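Local coordinates for sensor-type histidine kinase PrrB (Mycobacterium tuberculosis, PDB 1YSR), which probably acts, through its C-terminal ATP-binding domain described here, as a two-component sensor kinase that uses ATP to phosphorylate a protein histidine, at residues I24-L28 with I55-K60; D27-V33 with A64-S70. Numbering follows the deposited sequence.

In the fold
Both interactions start from the same piece of chain. Interaction 1 sets the turn after helix 10-24 against the end of helix 44-61. Interaction 2 starts from the end of that turn and pairs strand 29-32 with strand 66-74, which comes next in the chain after helix 44-61. They share D27 and L28, and their centres lie about 9 Å apart. L28 joins them, touching V59 of the helix and V67 of the strand. I55 also packs on L69, and A58 on V67. Together they lie where the edge of the mixed sheet at strand 29-32 meets helix 44-61. This layering belongs to the alpha/beta sandwich of the histidine kinase, gyrase and Hsp90-like ATPases.

Interaction 1 of 2, residues I24-L28 with I55-K60; sequences IYPDL and IANAVK
A turn after helix 10-24 packs on one side of helix 44-61. Y25 to L28 form a type II beta turn, with P26 at phi/psi -62/144° and D27 at 73/-15°. L28 N hydrogen-bonds to Y25 O at 3.1 Å. Residues 55-60 are helical, with a wider pi-type turn at 57-60; V59 N hydrogen-bonds to I55 O at 3.1 Å. L28 CA and V59 CA are 8.0 Å apart.

Y25 takes the m rotamer with chi2 -78°, so its ring reaches the helix. V59 is t and lays CG2 over one ring face; its CG1 is 3.7 Å from Y25 CD1. K60 CD lies at the ring edge, 4.1 Å from Y25 CE1. I55, m and t, puts CG2 3.9 Å from Y25 CE2. Y25 OH is 3.2 Å from A56 CB. L28, t and p, brings CD2 to 3.7 Å from V59 CG2 and 4.2 Å from I55 CG2.

The helix sequence matches the N box of histidine kinases, and N57 points away from this contact. R75 of a second subunit packs on Y25 and K60.

Y25 OH hydrogen-bonds to a Tris molecule, probably from the crystallisation liquor. No hydrogen bond crosses the contact: apolar packing joins turn and helix.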
loop_
_atom_site.group_PDB
_atom_site.type_symbol
_atom_site.label_atom_id
_atom_site.label_comp_id
_atom_site.label_asym_id
_atom_site.label_seq_id
_atom_site.Cartn_x
_atom_site.Cartn_y
_atom_site.Cartn_z
ATOM N N ILE A 24 -11.702 6.009 12.981
ATOM C CA ILE A 24 -11.300 5.511 14.285
ATOM C C ILE A 24 -11.390 6.588 15.345
ATOM O O ILE A 24 -11.629 6.302 16.530
ATOM C CB ILE A 24 -9.856 4.973 14.250
ATOM C CG1 ILE A 24 -9.798 3.757 13.293
ATOM C CG2 ILE A 24 -9.392 4.616 15.636
ATOM C CD1 ILE A 24 -8.400 3.207 13.032
ATOM N N TYR A 25 -11.146 7.824 14.916
ATOM C CA TYR A 25 -11.047 8.951 15.845
ATOM C C TYR A 25 -12.170 9.927 15.580
ATOM O O TYR A 25 -12.048 10.808 14.723
ATOM C CB TYR A 25 -9.710 9.657 15.679
ATOM C CG TYR A 25 -8.502 8.760 15.809
ATOM C CD1 TYR A 25 -8.032 8.353 17.047
ATOM C CD2 TYR A 25 -7.816 8.322 14.678
ATOM C CE1 TYR A 25 -6.886 7.548 17.164
ATOM C CE2 TYR A 25 -6.682 7.531 14.797
ATOM C CZ TYR A 25 -6.245 7.125 16.031
ATOM O OH TYR A 25 -5.115 6.310 16.188
ATOM N N PRO A 26 -13.269 9.798 16.351
ATOM C CA PRO A 26 -14.452 10.631 16.058
ATOM C C PRO A 26 -14.092 12.106 16.233
ATOM O O PRO A 26 -13.278 12.445 17.087
ATOM C CB PRO A 26 -15.477 10.186 17.114
ATOM C CG PRO A 26 -14.627 9.632 18.280
ATOM C CD PRO A 26 -13.437 8.960 17.560
ATOM N N ASP A 27 -14.638 12.987 15.416
ATOM C CA ASP A 27 -14.323 14.402 15.648
ATOM C C ASP A 27 -12.895 14.830 15.247
ATOM O O ASP A 27 -12.621 16.036 15.215
ATOM C CB ASP A 27 -14.475 14.770 17.132
ATOM C CG ASP A 27 -15.882 14.558 17.664
ATOM O OD1 ASP A 27 -16.819 15.156 17.083
ATOM O OD2 ASP A 27 -16.015 13.813 18.680
ATOM N N LEU A 28 -11.966 13.883 15.023
ATOM C CA LEU A 28 -10.670 14.277 14.454
ATOM C C LEU A 28 -10.885 14.768 13.032
ATOM O O LEU A 28 -11.582 14.118 12.276
ATOM C CB LEU A 28 -9.673 13.104 14.512
ATOM C CG LEU A 28 -8.390 13.315 13.703
ATOM C CD1 LEU A 28 -7.548 14.474 14.283
ATOM C CD2 LEU A 28 -7.584 11.988 13.637
ATOM N N ILE A 55 -0.239 9.399 13.417
ATOM C CA ILE A 55 -1.603 9.893 13.752
ATOM C C ILE A 55 -2.041 9.535 15.157
ATOM O O ILE A 55 -2.572 10.357 15.870
ATOM C CB ILE A 55 -2.596 9.397 12.737
ATOM C CG1 ILE A 55 -2.217 9.910 11.331
ATOM C CG2 ILE A 55 -4.013 9.814 13.103
ATOM C CD1 ILE A 55 -3.028 9.247 10.155
ATOM N N ALA A 56 -1.764 8.299 15.592
ATOM C CA ALA A 56 -2.174 7.891 16.897
ATOM C C ALA A 56 -1.474 8.652 18.000
ATOM O O ALA A 56 -2.089 9.047 18.998
ATOM C CB ALA A 56 -1.997 6.353 17.051
ATOM N N ASN A 57 -0.204 8.942 17.816
ATOM C CA ASN A 57 0.512 9.692 18.783
ATOM C C ASN A 57 0.004 11.118 18.834
ATOM O O ASN A 57 -0.083 11.702 19.893
ATOM C CB ASN A 57 1.998 9.620 18.477
ATOM C CG ASN A 57 2.625 8.388 19.092
ATOM O OD1 ASN A 57 2.803 8.368 20.277
ATOM N ND2 ASN A 57 2.791 7.308 18.313
ATOM N N ALA A 58 -0.320 11.682 17.683
ATOM C CA ALA A 58 -0.802 13.088 17.638
ATOM C C ALA A 58 -2.112 13.193 18.444
ATOM O O ALA A 58 -2.315 14.104 19.275
ATOM C CB ALA A 58 -1.022 13.502 16.203
ATOM N N VAL A 59 -2.970 12.194 18.281
ATOM C CA VAL A 59 -4.310 12.210 18.891
ATOM C C VAL A 59 -4.234 11.767 20.328
ATOM O O VAL A 59 -4.663 12.492 21.214
ATOM C CB VAL A 59 -5.299 11.285 18.142
ATOM C CG1 VAL A 59 -6.621 11.239 18.906
ATOM C CG2 VAL A 59 -5.514 11.784 16.740
ATOM N N LYS A 60 -3.641 10.595 20.576
ATOM C CA LYS A 60 -3.687 10.038 21.927
ATOM C C LYS A 60 -2.832 10.777 22.891
ATOM O O LYS A 60 -3.247 11.012 24.016
ATOM C CB LYS A 60 -3.485 8.513 21.926
ATOM C CG LYS A 60 -4.652 7.890 21.124
ATOM C CD LYS A 60 -4.271 6.781 20.222
ATOM C CE LYS A 60 -4.096 5.496 21.016
ATOM N NZ LYS A 60 -3.156 4.575 20.366
#

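Interaction 2 of 2, residues D27-V33 with A64-S70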
loop_
_atom_site.group_PDB
_atom_site.type_symbol
_atom_site.label_atom_id
_atom_site.label_comp_id
_atom_site.label_asym_id
_atom_site.label_seq_id
_atom_site.Cartn_x
_atom_site.Cartn_y
_atom_site.Cartn_z
ATOM N N ASP A 27 -14.638 12.987 15.416
ATOM C CA ASP A 27 -14.323 14.402 15.648
ATOM C C ASP A 27 -12.895 14.830 15.247
ATOM O O ASP A 27 -12.621 16.036 15.215
ATOM C CB ASP A 27 -14.475 14.770 17.132
ATOM C CG ASP A 27 -15.882 14.558 17.664
ATOM O OD1 ASP A 27 -16.819 15.156 17.083
ATOM O OD2 ASP A 27 -16.015 13.813 18.680
ATOM N N LEU A 28 -11.966 13.883 15.023
ATOM C CA LEU A 28 -10.670 14.277 14.454
ATOM C C LEU A 28 -10.885 14.768 13.032
ATOM O O LEU A 28 -11.582 14.118 12.276
ATOM C CB LEU A 28 -9.673 13.104 14.512
ATOM C CG LEU A 28 -8.390 13.315 13.703
ATOM C CD1 LEU A 28 -7.548 14.474 14.283
ATOM C CD2 LEU A 28 -7.584 11.988 13.637
ATOM N N ASP A 29 -10.332 15.923 12.660
ATOM C CA ASP A 29 -10.361 16.436 11.281
ATOM C C ASP A 29 -9.007 16.008 10.700
ATOM O O ASP A 29 -7.968 16.573 11.069
ATOM C CB ASP A 29 -10.432 17.984 11.242
ATOM C CG ASP A 29 -10.403 18.584 9.810
ATOM O OD1 ASP A 29 -10.007 17.924 8.795
ATOM O OD2 ASP A 29 -10.783 19.806 9.670
ATOM N N VAL A 30 -9.022 14.990 9.854
ATOM C CA VAL A 30 -7.756 14.457 9.327
ATOM C C VAL A 30 -7.917 14.295 7.816
ATOM O O VAL A 30 -8.955 13.761 7.337
ATOM C CB VAL A 30 -7.340 13.144 10.016
ATOM C CG1 VAL A 30 -8.480 12.105 9.957
ATOM C CG2 VAL A 30 -5.981 12.604 9.350
ATOM N N SER A 31 -6.917 14.752 7.060
ATOM C CA SER A 31 -7.018 14.731 5.641
ATOM C C SER A 31 -5.655 14.811 4.972
ATOM O O SER A 31 -4.658 15.239 5.571
ATOM C CB SER A 31 -7.828 15.956 5.186
ATOM O OG SER A 31 -6.984 17.100 5.312
ATOM N N LEU A 32 -5.621 14.356 3.729
ATOM C CA LEU A 32 -4.480 14.562 2.881
ATOM C C LEU A 32 -4.670 15.898 2.196
ATOM O O LEU A 32 -5.656 16.070 1.406
ATOM C CB LEU A 32 -4.479 13.498 1.793
ATOM C CG LEU A 32 -3.448 13.731 0.681
ATOM C CD1 LEU A 32 -2.033 13.697 1.287
ATOM C CD2 LEU A 32 -3.585 12.665 -0.390
ATOM N N VAL A 33 -3.710 16.785 2.429
ATOM C CA VAL A 33 -3.527 18.042 1.727
ATOM C C VAL A 33 -3.181 17.822 0.243
ATOM O O VAL A 33 -2.410 16.914 -0.084
ATOM C CB VAL A 33 -2.363 18.723 2.462
ATOM C CG1 VAL A 33 -1.356 19.386 1.544
ATOM C CG2 VAL A 33 -2.871 19.581 3.649
ATOM N N ALA A 64 -4.298 16.184 19.630
ATOM C CA ALA A 64 -4.671 16.782 18.332
ATOM C C ALA A 64 -6.137 16.567 17.979
ATOM O O ALA A 64 -6.659 15.417 18.112
ATOM C CB ALA A 64 -3.784 16.188 17.199
ATOM N N THR A 65 -6.770 17.626 17.442
ATOM C CA THR A 65 -8.112 17.543 16.834
ATOM C C THR A 65 -8.029 17.812 15.349
ATOM O O THR A 65 -9.030 17.669 14.627
ATOM C CB THR A 65 -9.080 18.647 17.428
ATOM O OG1 THR A 65 -8.487 19.924 17.185
ATOM C CG2 THR A 65 -9.216 18.487 18.897
ATOM N N LEU A 66 -6.852 18.252 14.869
ATOM C CA LEU A 66 -6.615 18.505 13.444
ATOM C C LEU A 66 -5.234 17.901 13.085
ATOM O O LEU A 66 -4.218 18.118 13.792
ATOM C CB LEU A 66 -6.640 20.031 13.094
ATOM C CG LEU A 66 -6.244 20.493 11.700
ATOM C CD1 LEU A 66 -7.410 20.193 10.760
ATOM C CD2 LEU A 66 -6.042 22.061 11.745
ATOM N N VAL A 67 -5.251 17.105 12.028
ATOM C CA VAL A 67 -4.065 16.482 11.431
ATOM C C VAL A 67 -4.118 16.625 9.910
ATOM O O VAL A 67 -5.183 16.416 9.292
ATOM C CB VAL A 67 -4.003 14.958 11.782
ATOM C CG1 VAL A 67 -2.891 14.258 10.961
ATOM C CG2 VAL A 67 -3.819 14.767 13.295
ATOM N N GLN A 68 -2.995 16.970 9.296
ATOM C CA GLN A 68 -2.895 17.048 7.853
ATOM C C GLN A 68 -1.720 16.233 7.448
ATOM O O GLN A 68 -0.596 16.426 8.010
ATOM C CB GLN A 68 -2.612 18.500 7.413
ATOM C CG GLN A 68 -3.844 19.394 7.654
ATOM C CD GLN A 68 -3.573 20.865 7.308
ATOM O OE1 GLN A 68 -2.419 21.286 7.093
ATOM N NE2 GLN A 68 -4.636 21.631 7.231
ATOM N N LEU A 69 -1.961 15.359 6.475
ATOM C CA LEU A 69 -0.907 14.547 5.856
ATOM C C LEU A 69 -0.514 15.233 4.544
ATOM O O LEU A 69 -1.363 15.779 3.814
ATOM C CB LEU A 69 -1.465 13.166 5.531
ATOM C CG LEU A 69 -2.140 12.479 6.720
ATOM C CD1 LEU A 69 -2.749 11.048 6.372
ATOM C CD2 LEU A 69 -1.214 12.448 8.007
ATOM N N SER A 70 0.758 15.149 4.197
ATOM C CA SER A 70 1.201 15.662 2.897
ATOM C C SER A 70 2.378 14.892 2.346
ATOM O O SER A 70 3.110 14.284 3.101
ATOM C CB SER A 70 1.583 17.122 2.969
ATOM O OG SER A 70 2.563 17.394 3.959
HETATM O O HOH W 1 -7.335 17.869 8.080
#
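V67 is central to the apolar side of this strand pair. Its CG1 lies 3.9 Å from V30 CG2, and its CG2 lies 3.9 Å from L28 CD1. L32 CD1 is 4.3 Å from L69 CB. V30, L32, V67 and L69 share one face of the sheet. Helix 10-24 covers part of that face, with A18 touching V30 and L69. A58 and I55 of helix 44-61 pack on V67 and L69.

The strands run parallel, 8° apart, with axes 4.8 Å from each other. D29 pairs with L66, V30 with V67, S31 with Q68 and L32 with L69. Strand 29-32 is one of the two outermost strands of the mixed sheet within this chain. On the far side of strand 66-74 lies strand 77-84. This is the sheet of the Bergerat-type ATP-binding fold, and the chain between the paired strands passes through helix 44-61.

Five hydrogen bonds join the two segments. D29 N donates to T65 O at 2.9 Å, and V67 N to D29 O at 2.9 Å. S31 N to V67 O is longer, at 3.3 Å. L69 N donates to S31 O at 2.8 Å, and V33 N to L69 O at 2.9 Å.

D29, S31, L66 and Q68 occupy the opposite face. L66 CD1 lies 3.5 Å from D29 CG. Water 1 hydrogen-bonds to D29 OD1 at 2.8 Å, S31 OG at 2.9 Å and V67 O at 2.9 Å. T65 OG1 hydrogen-bonds to N85.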